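Local coordinates for protein glucanase (Klebsiella pneumoniae, PDB 5GY3) that probably hydrolyses internal beta-1,4-glucosidic bonds in cellulose and related beta-glucans, as a family 8 glycoside hydrolase, at residues Arg6-Phe11 with Asn42-Ala47; Met13-Ile18 with Trp52-Ser57. All coordinates share one frame; numbering follows the deposited sequence.

Interaction 1: residues Arg6-Phe11 with Asn42-Ala47; sequences RYKARF and NNDRPA
At the N-cap of helix 45-59, Asp44 receives the ammonium group of Lys8, which reaches over from helix 2-11. The two side chains approach from opposite directions, and Lys8 NZ meets Asp44 OD2 at 2.6 Å, nearly along the C-O axis of that oxygen, in a hydrogen-bonded salt bridge. The lysine chain bends at chi3 (-61°), bringing CE to within 3.5 Å of Asp44 OD2 as well. Lower down the same chain, Lys8 CD rests against Ala47 CB at 4.1 Å, a light apolar touch.

The carboxylate divides its work. While OD2 holds the lysine, Asp44 OD1 accepts from Ala47 N at 3.2 Å, the N-H coming from well above the carboxylate plane, which is the capping bond of the helix. OD2 also accepts from Trp4 NE1, and Lys8 NZ has a second anionic partner in Glu5, both on helix 2-11. Just upstream, Asn43, with positive phi, is the C-prime residue of the Schellman motif ending helix 29-41. Schellman end and Asp44 N-cap together make a short helix-to-helix connection of the kind used by the helix-hairpin (alpha/alpha)6 fold expected for family 8, here tied by a salt bridge to the N-terminal helix.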
ATOM      1  N   ARG A   6       1.563 -21.398   2.933  1.00 16.53           N
ATOM      2  CA  ARG A   6       0.930 -21.218   4.237  1.00 16.28           C
ATOM      3  C   ARG A   6      -0.007 -20.014   4.233  1.00 18.04           C
ATOM      4  O   ARG A   6      -1.064 -20.034   4.870  1.00 17.89           O
ATOM      5  CB  ARG A   6       2.004 -21.079   5.315  1.00 19.20           C
ATOM      6  CG  ARG A   6       1.473 -21.095   6.723  1.00 27.04           C
ATOM      7  CD  ARG A   6       0.536 -22.277   6.947  1.00 31.70           C
ATOM      8  NE  ARG A   6       0.023 -22.322   8.316  1.00 36.40           N
ATOM      9  CZ  ARG A   6      -0.962 -23.121   8.716  1.00 41.93           C
ATOM     10  NH1 ARG A   6      -1.546 -23.938   7.848  1.00 40.53           N
ATOM     11  NH2 ARG A   6      -1.369 -23.098   9.981  1.00 41.91           N
ATOM     12  N   TYR A   7       0.360 -18.961   3.502  1.00 15.12           N
ATOM     13  CA  TYR A   7      -0.487 -17.777   3.386  1.00 13.96           C
ATOM     14  C   TYR A   7      -1.813 -18.112   2.717  1.00 13.27           C
ATOM     15  O   TYR A   7      -2.879 -17.675   3.168  1.00 13.09           O
ATOM     16  CB  TYR A   7       0.274 -16.719   2.593  1.00 14.59           C
ATOM     17  CG  TYR A   7      -0.371 -15.359   2.428  1.00 15.08           C
ATOM     18  CD1 TYR A   7      -0.350 -14.423   3.462  1.00 15.24           C
ATOM     19  CD2 TYR A   7      -0.929 -14.984   1.211  1.00 14.08           C
ATOM     20  CE1 TYR A   7      -0.903 -13.160   3.295  1.00 15.95           C
ATOM     21  CE2 TYR A   7      -1.482 -13.731   1.034  1.00 16.48           C
ATOM     22  CZ  TYR A   7      -1.466 -12.821   2.077  1.00 17.41           C
ATOM     23  OH  TYR A   7      -2.007 -11.568   1.886  1.00 16.93           O
ATOM     24  N   LYS A   8      -1.765 -18.864   1.613  1.00 13.84           N
ATOM     25  CA  LYS A   8      -3.003 -19.252   0.945  1.00 13.77           C
ATOM     26  C   LYS A   8      -3.846 -20.146   1.841  1.00 14.11           C
ATOM     27  O   LYS A   8      -5.075 -20.033   1.858  1.00 15.98           O
ATOM     28  CB  LYS A   8      -2.705 -19.972  -0.372  1.00 15.37           C
ATOM     29  CG  LYS A   8      -2.112 -19.101  -1.465  1.00 14.71           C
ATOM     30  CD  LYS A   8      -2.009 -19.874  -2.790  1.00 18.22           C
ATOM     31  CE  LYS A   8      -1.112 -21.095  -2.651  1.00 19.48           C
ATOM     32  NZ  LYS A   8      -0.962 -21.835  -3.939  1.00 17.39           N
ATOM     33  N   ALA A   9      -3.198 -21.050   2.578  1.00 15.35           N
ATOM     34  CA  ALA A   9      -3.933 -21.988   3.425  1.00 16.62           C
ATOM     35  C   ALA A   9      -4.678 -21.259   4.530  1.00 18.89           C
ATOM     36  O   ALA A   9      -5.798 -21.642   4.894  1.00 20.60           O
ATOM     37  CB  ALA A   9      -2.975 -23.015   4.028  1.00 15.75           C
ATOM     38  N   ARG A  10      -4.082 -20.199   5.066  1.00 18.61           N
ATOM     39  CA  ARG A  10      -4.706 -19.474   6.160  1.00 21.51           C
ATOM     40  C   ARG A  10      -5.652 -18.382   5.696  1.00 21.33           C
ATOM     41  O   ARG A  10      -6.669 -18.145   6.354  1.00 17.74           O
ATOM     42  CB  ARG A  10      -3.628 -18.883   7.066  1.00 17.97           C
ATOM     43  CG  ARG A  10      -2.915 -19.967   7.850  1.00 30.29           C
ATOM     44  CD  ARG A  10      -2.201 -19.410   9.049  1.00 29.38           C
ATOM     45  NE  ARG A  10      -2.975 -18.398   9.768  1.00 22.61           N
ATOM     46  CZ  ARG A  10      -2.399 -17.436  10.475  1.00 21.55           C
ATOM     47  NH1 ARG A  10      -1.077 -17.383  10.530  1.00 19.39           N
ATOM     48  NH2 ARG A  10      -3.127 -16.535  11.116  1.00 23.69           N
ATOM     49  N   PHE A  11      -5.374 -17.726   4.567  1.00 16.32           N
ATOM     50  CA  PHE A  11      -6.086 -16.508   4.226  1.00 15.33           C
ATOM     51  C   PHE A  11      -6.796 -16.509   2.879  1.00 15.19           C
ATOM     52  O   PHE A  11      -7.588 -15.597   2.628  1.00 14.82           O
ATOM     53  CB  PHE A  11      -5.124 -15.309   4.269  1.00 13.88           C
ATOM     54  CG  PHE A  11      -4.358 -15.209   5.545  1.00 15.26           C
ATOM     55  CD1 PHE A  11      -5.011 -14.915   6.737  1.00 14.66           C
ATOM     56  CD2 PHE A  11      -2.993 -15.443   5.571  1.00 14.43           C
ATOM     57  CE1 PHE A  11      -4.307 -14.829   7.927  1.00 16.52           C
ATOM     58  CE2 PHE A  11      -2.285 -15.356   6.755  1.00 19.17           C
ATOM     59  CZ  PHE A  11      -2.950 -15.042   7.939  1.00 17.76           C
ATOM     60  N   ASN A  42       5.494 -15.727  -6.703  1.00 12.23           N
ATOM     61  CA  ASN A  42       5.658 -17.150  -6.452  1.00 12.06           C
ATOM     62  C   ASN A  42       5.353 -17.986  -7.685  1.00 14.79           C
ATOM     63  O   ASN A  42       5.338 -19.215  -7.600  1.00 16.00           O
ATOM     64  CB  ASN A  42       4.794 -17.574  -5.268  1.00 12.02           C
ATOM     65  CG  ASN A  42       5.385 -17.122  -3.945  1.00 17.37           C
ATOM     66  OD1 ASN A  42       6.243 -17.793  -3.380  1.00 17.36           O
ATOM     67  ND2 ASN A  42       4.955 -15.961  -3.466  1.00 11.18           N
ATOM     68  N   ASN A  43       5.142 -17.338  -8.831  1.00 12.71           N
ATOM     69  CA  ASN A  43       4.875 -18.010 -10.100  1.00 14.23           C
ATOM     70  C   ASN A  43       3.678 -18.954  -9.974  1.00 16.52           C
ATOM     71  O   ASN A  43       3.728 -20.129 -10.343  1.00 15.80           O
ATOM     72  CB  ASN A  43       6.130 -18.735 -10.594  1.00 14.50           C
ATOM     73  CG  ASN A  43       6.044 -19.124 -12.061  1.00 18.03           C
ATOM     74  OD1 ASN A  43       5.075 -18.801 -12.748  1.00 16.16           O
ATOM     75  ND2 ASN A  43       7.066 -19.823 -12.547  1.00 21.71           N
ATOM     76  N   ASP A  44       2.581 -18.419  -9.436  1.00 12.03           N
ATOM     77  CA  ASP A  44       1.373 -19.184  -9.130  1.00 12.02           C
ATOM     78  C   ASP A  44       0.224 -18.622  -9.958  1.00 15.03           C
ATOM     79  O   ASP A  44      -0.639 -17.898  -9.454  1.00 12.04           O
ATOM     80  CB  ASP A  44       1.073 -19.136  -7.609  1.00 14.13           C
ATOM     81  CG  ASP A  44      -0.017 -20.116  -7.190  1.00 15.76           C
ATOM     82  OD1 ASP A  44      -0.740 -20.652  -8.054  1.00 13.31           O
ATOM     83  OD2 ASP A  44      -0.166 -20.336  -5.973  1.00 15.46           O
ATOM     84  N   ARG A  45       0.199 -18.981 -11.241  1.00 12.69           N
ATOM     85  CA  ARG A  45      -0.820 -18.427 -12.119  1.00 12.47           C
ATOM     86  C   ARG A  45      -2.235 -18.872 -11.759  1.00 13.23           C
ATOM     87  O   ARG A  45      -3.167 -18.057 -11.855  1.00 12.66           O
ATOM     88  CB  ARG A  45      -0.503 -18.772 -13.577  1.00 14.89           C
ATOM     89  CG  ARG A  45      -1.296 -17.907 -14.524  1.00 15.75           C
ATOM     90  CD  ARG A  45      -0.816 -18.054 -15.934  1.00 16.11           C
ATOM     91  NE  ARG A  45      -1.570 -17.176 -16.821  1.00 18.10           N
ATOM     92  CZ  ARG A  45      -1.430 -17.166 -18.142  1.00 21.74           C
ATOM     93  NH1 ARG A  45      -0.574 -18.000 -18.715  1.00 17.67           N
ATOM     94  NH2 ARG A  45      -2.155 -16.337 -18.883  1.00 22.17           N
ATOM     95  N   PRO A  46      -2.469 -20.136 -11.368  1.00 14.84           N
ATOM     96  CA  PRO A  46      -3.835 -20.491 -10.935  1.00 16.07           C
ATOM     97  C   PRO A  46      -4.350 -19.600  -9.813  1.00 15.30           C
ATOM     98  O   PRO A  46      -5.484 -19.106  -9.896  1.00 13.46           O
ATOM     99  CB  PRO A  46      -3.691 -21.958 -10.502  1.00 16.75           C
ATOM    100  CG  PRO A  46      -2.586 -22.464 -11.351  1.00 16.18           C
ATOM    101  CD  PRO A  46      -1.600 -21.330 -11.425  1.00 14.42           C
ATOM    102  N   ALA A  47      -3.532 -19.360  -8.783  1.00 12.16           N
ATOM    103  CA  ALA A  47      -3.958 -18.500  -7.682  1.00 14.22           C
ATOM    104  C   ALA A  47      -4.167 -17.073  -8.160  1.00 12.35           C
ATOM    105  O   ALA A  47      -5.153 -16.426  -7.788  1.00 13.76           O
ATOM    106  CB  ALA A  47      -2.930 -18.533  -6.550  1.00 14.17           C
TER

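Interaction 2: residues Met13-Ile18 with Trp52-Ser57; sequences MPDGRI and WQWTDS
Arg17 sets CG over one face of the Trp54 indole, toward its rim, and this is the tight part of the contact. CG stands 3.5 Å from the centroid of the five-membered ring, 25° off the normal, a CH-pi contact. The closest ring atom is Trp54 CE2, 3.2 Å from Arg17 CG. CD runs on past the rim, 3.7 Å from Trp54 CZ2. Trp54 turns CG anti to its backbone N (chi1 -179°), carrying the indole out to the loop. At the root of the ring, Asp15 O comes to 3.3 Å from Trp54 CB; Gly16 has no side chain to stand between turn and helix, so the backbone comes in close. Tyr71 adds an edge-to-face ring contact to Trp54.

The other side is looser and more polar. Asp15 is exposed, and its OD2 stays 4.3 Å from Trp54 NE1, with no hydrogen bond between them. Instead the carboxylate serves the loop: OD1 accepts from Arg17 N, making an Asx turn, and the syn lone pair of OD2 takes Arg17 NE in an almost straight bond of 2.6 Å, in the guanidinium plane. That plane is tilted 53° from the indole, so the charged end does not stack on it. Across the interface the contact probably rests on dispersion and CH-pi attraction, while the Asp15 salt bridge probably helps keep the arginine chain in place.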
ATOM      1  N   MET A  13      -9.538 -18.006   0.296  1.00 15.12           N
ATOM      2  CA  MET A  13     -10.718 -18.844   0.138  1.00 19.88           C
ATOM      3  C   MET A  13     -10.749 -19.448  -1.256  1.00 23.74           C
ATOM      4  O   MET A  13     -10.156 -18.907  -2.195  1.00 18.45           O
ATOM      5  CB  MET A  13     -11.994 -18.030   0.366  1.00 23.06           C
ATOM      6  CG  MET A  13     -12.259 -17.597   1.804  1.00 21.53           C
ATOM      7  SD  MET A  13     -12.220 -18.946   3.004  1.00 33.00           S
ATOM      8  CE  MET A  13     -10.631 -18.678   3.774  1.00 26.92           C
ATOM      9  N   PRO A  14     -11.442 -20.575  -1.426  1.00 24.77           N
ATOM     10  CA  PRO A  14     -11.483 -21.210  -2.756  1.00 22.69           C
ATOM     11  C   PRO A  14     -12.106 -20.332  -3.831  1.00 23.74           C
ATOM     12  O   PRO A  14     -11.795 -20.522  -5.017  1.00 20.84           O
ATOM     13  CB  PRO A  14     -12.297 -22.491  -2.514  1.00 26.19           C
ATOM     14  CG  PRO A  14     -12.948 -22.314  -1.161  1.00 30.24           C
ATOM     15  CD  PRO A  14     -12.044 -21.421  -0.382  1.00 24.63           C
ATOM     16  N   ASP A  15     -12.949 -19.362  -3.461  1.00 24.29           N
ATOM     17  CA  ASP A  15     -13.529 -18.457  -4.447  1.00 21.36           C
ATOM     18  C   ASP A  15     -12.580 -17.338  -4.862  1.00 18.47           C
ATOM     19  O   ASP A  15     -12.953 -16.534  -5.722  1.00 17.66           O
ATOM     20  CB  ASP A  15     -14.848 -17.854  -3.938  1.00 17.59           C
ATOM     21  CG  ASP A  15     -14.689 -17.030  -2.656  1.00 22.76           C
ATOM     22  OD1 ASP A  15     -13.556 -16.854  -2.160  1.00 21.73           O
ATOM     23  OD2 ASP A  15     -15.723 -16.538  -2.149  1.00 27.08           O
ATOM     24  N   GLY A  16     -11.373 -17.277  -4.294  1.00 19.20           N
ATOM     25  CA  GLY A  16     -10.410 -16.246  -4.625  1.00 16.57           C
ATOM     26  C   GLY A  16     -10.340 -15.072  -3.666  1.00 18.07           C
ATOM     27  O   GLY A  16      -9.548 -14.152  -3.910  1.00 17.33           O
ATOM     28  N   ARG A  17     -11.137 -15.064  -2.593  1.00 14.09           N
ATOM     29  CA  ARG A  17     -11.049 -14.008  -1.584  1.00 14.04           C
ATOM     30  C   ARG A  17      -9.847 -14.209  -0.675  1.00 18.64           C
ATOM     31  O   ARG A  17      -9.530 -15.338  -0.285  1.00 17.41           O
ATOM     32  CB  ARG A  17     -12.312 -13.968  -0.713  1.00 17.59           C
ATOM     33  CG  ARG A  17     -13.547 -13.496  -1.409  1.00 19.44           C
ATOM     34  CD  ARG A  17     -14.781 -13.497  -0.489  1.00 22.70           C
ATOM     35  NE  ARG A  17     -15.213 -14.858  -0.168  1.00 23.90           N
ATOM     36  CZ  ARG A  17     -15.364 -15.337   1.064  1.00 26.04           C
ATOM     37  NH1 ARG A  17     -15.150 -14.562   2.118  1.00 26.08           N
ATOM     38  NH2 ARG A  17     -15.748 -16.590   1.238  1.00 23.80           N
ATOM     39  N   ILE A  18      -9.185 -13.099  -0.326  1.00 12.21           N
ATOM     40  CA  ILE A  18      -8.225 -13.052   0.774  1.00 12.00           C
ATOM     41  C   ILE A  18      -8.961 -12.532   1.999  1.00 17.14           C
ATOM     42  O   ILE A  18      -9.662 -11.512   1.923  1.00 14.38           O
ATOM     43  CB  ILE A  18      -7.023 -12.152   0.444  1.00 13.44           C
ATOM     44  CG1 ILE A  18      -6.207 -12.769  -0.688  1.00 11.76           C
ATOM     45  CG2 ILE A  18      -6.144 -11.954   1.685  1.00 13.44           C
ATOM     46  CD1 ILE A  18      -5.392 -13.986  -0.284  1.00 12.63           C
ATOM     47  N   TRP A  52      -7.722 -12.575  -9.167  1.00 11.38           N
ATOM     48  CA  TRP A  52      -8.130 -11.516 -10.086  1.00 13.32           C
ATOM     49  C   TRP A  52      -9.571 -11.709 -10.546  1.00 16.34           C
ATOM     50  O   TRP A  52     -10.344 -10.743 -10.610  1.00 12.33           O
ATOM     51  CB  TRP A  52      -7.161 -11.470 -11.275  1.00  9.39           C
ATOM     52  CG  TRP A  52      -7.589 -10.580 -12.406  1.00 12.86           C
ATOM     53  CD1 TRP A  52      -7.613 -10.901 -13.740  1.00 14.54           C
ATOM     54  CD2 TRP A  52      -8.050  -9.223 -12.313  1.00 12.13           C
ATOM     55  NE1 TRP A  52      -8.066  -9.830 -14.477  1.00 13.74           N
ATOM     56  CE2 TRP A  52      -8.345  -8.790 -13.624  1.00 12.79           C
ATOM     57  CE3 TRP A  52      -8.255  -8.336 -11.248  1.00 11.77           C
ATOM     58  CZ2 TRP A  52      -8.826  -7.507 -13.898  1.00 13.90           C
ATOM     59  CZ3 TRP A  52      -8.734  -7.065 -11.519  1.00 12.47           C
ATOM     60  CH2 TRP A  52      -9.019  -6.663 -12.832  1.00 11.22           C
ATOM     61  N   GLN A  53      -9.954 -12.950 -10.850  1.00 12.30           N
ATOM     62  CA  GLN A  53     -11.327 -13.221 -11.267  1.00 16.29           C
ATOM     63  C   GLN A  53     -12.329 -12.808 -10.194  1.00 13.40           C
ATOM     64  O   GLN A  53     -13.366 -12.216 -10.503  1.00 16.63           O
ATOM     65  CB  GLN A  53     -11.484 -14.705 -11.610  1.00 19.59           C
ATOM     66  CG  GLN A  53     -12.927 -15.193 -11.753  1.00 30.71           C
ATOM     67  CD  GLN A  53     -13.006 -16.712 -11.943  1.00 39.69           C
ATOM     68  OE1 GLN A  53     -12.121 -17.452 -11.497  1.00 42.38           O
ATOM     69  NE2 GLN A  53     -14.064 -17.177 -12.605  1.00 39.80           N
ATOM     70  N   TRP A  54     -12.042 -13.108  -8.926  1.00 12.62           N
ATOM     71  CA  TRP A  54     -12.976 -12.696  -7.885  1.00 15.53           C
ATOM     72  C   TRP A  54     -12.999 -11.176  -7.751  1.00 15.90           C
ATOM     73  O   TRP A  54     -14.072 -10.569  -7.658  1.00 14.51           O
ATOM     74  CB  TRP A  54     -12.631 -13.345  -6.543  1.00 16.93           C
ATOM     75  CG  TRP A  54     -13.612 -12.918  -5.494  1.00 17.53           C
ATOM     76  CD1 TRP A  54     -14.810 -13.510  -5.194  1.00 19.85           C
ATOM     77  CD2 TRP A  54     -13.510 -11.767  -4.642  1.00 17.74           C
ATOM     78  NE1 TRP A  54     -15.449 -12.806  -4.194  1.00 18.78           N
ATOM     79  CE2 TRP A  54     -14.674 -11.731  -3.843  1.00 21.19           C
ATOM     80  CE3 TRP A  54     -12.543 -10.769  -4.473  1.00 16.86           C
ATOM     81  CZ2 TRP A  54     -14.895 -10.735  -2.886  1.00 17.39           C
ATOM     82  CZ3 TRP A  54     -12.761  -9.786  -3.522  1.00 16.37           C
ATOM     83  CH2 TRP A  54     -13.928  -9.776  -2.741  1.00 16.37           C
ATOM     84  N   THR A  55     -11.822 -10.549  -7.767  1.00 14.03           N
ATOM     85  CA  THR A  55     -11.741  -9.098  -7.637  1.00 14.40           C
ATOM     86  C   THR A  55     -12.526  -8.404  -8.738  1.00 14.11           C
ATOM     87  O   THR A  55     -13.329  -7.498  -8.479  1.00 13.33           O
ATOM     88  CB  THR A  55     -10.279  -8.664  -7.686  1.00 13.53           C
ATOM     89  OG1 THR A  55      -9.549  -9.376  -6.684  1.00 13.92           O
ATOM     90  CG2 THR A  55     -10.147  -7.152  -7.468  1.00 11.56           C
ATOM     91  N   ASP A  56     -12.294  -8.811  -9.984  1.00 14.85           N
ATOM     92  CA  ASP A  56     -12.933  -8.152 -11.110  1.00 11.86           C
ATOM     93  C   ASP A  56     -14.437  -8.390 -11.094  1.00 17.19           C
ATOM     94  O   ASP A  56     -15.225  -7.441 -11.172  1.00 15.83           O
ATOM     95  CB  ASP A  56     -12.299  -8.635 -12.415  1.00 14.90           C
ATOM     96  CG  ASP A  56     -12.792  -7.872 -13.625  1.00 17.34           C
ATOM     97  OD1 ASP A  56     -13.093  -6.672 -13.494  1.00 16.31           O
ATOM     98  OD2 ASP A  56     -12.873  -8.478 -14.714  1.00 21.94           O
ATOM     99  N   SER A  57     -14.861  -9.649 -10.939  1.00 15.18           N
ATOM    100  CA  SER A  57     -16.292  -9.926 -11.009  1.00 15.94           C
ATOM    101  C   SER A  57     -17.048  -9.348  -9.816  1.00 16.86           C
ATOM    102  O   SER A  57     -18.206  -8.944  -9.962  1.00 20.58           O
ATOM    103  CB  SER A  57     -16.539 -11.433 -11.125  1.00 18.18           C
ATOM    104  OG  SER A  57     -16.027 -12.109  -9.997  1.00 24.55           O
TER

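Helix 45-59 serves both contacts: interaction 1 meets its N-terminal end and interaction 2 its later turns, with the two centres about 12 Å apart. Their partners, helix 2-11 and the loop that follows it, are consecutive in the chain, so the N-terminal region is fastened to one helix twice, first by charge and then by packing on an indole. The partners also touch each other, since Ile18 CD1 lies 4.0 Å from Phe11 O and 4.1 Å from Tyr7 CE2. Both contacts sit on the same side of the chain's centre, about 19 Å from it, and away from Asp87, the predicted nucleophile; they join helices and loops of the (alpha/alpha)6 barrel expected for family 8.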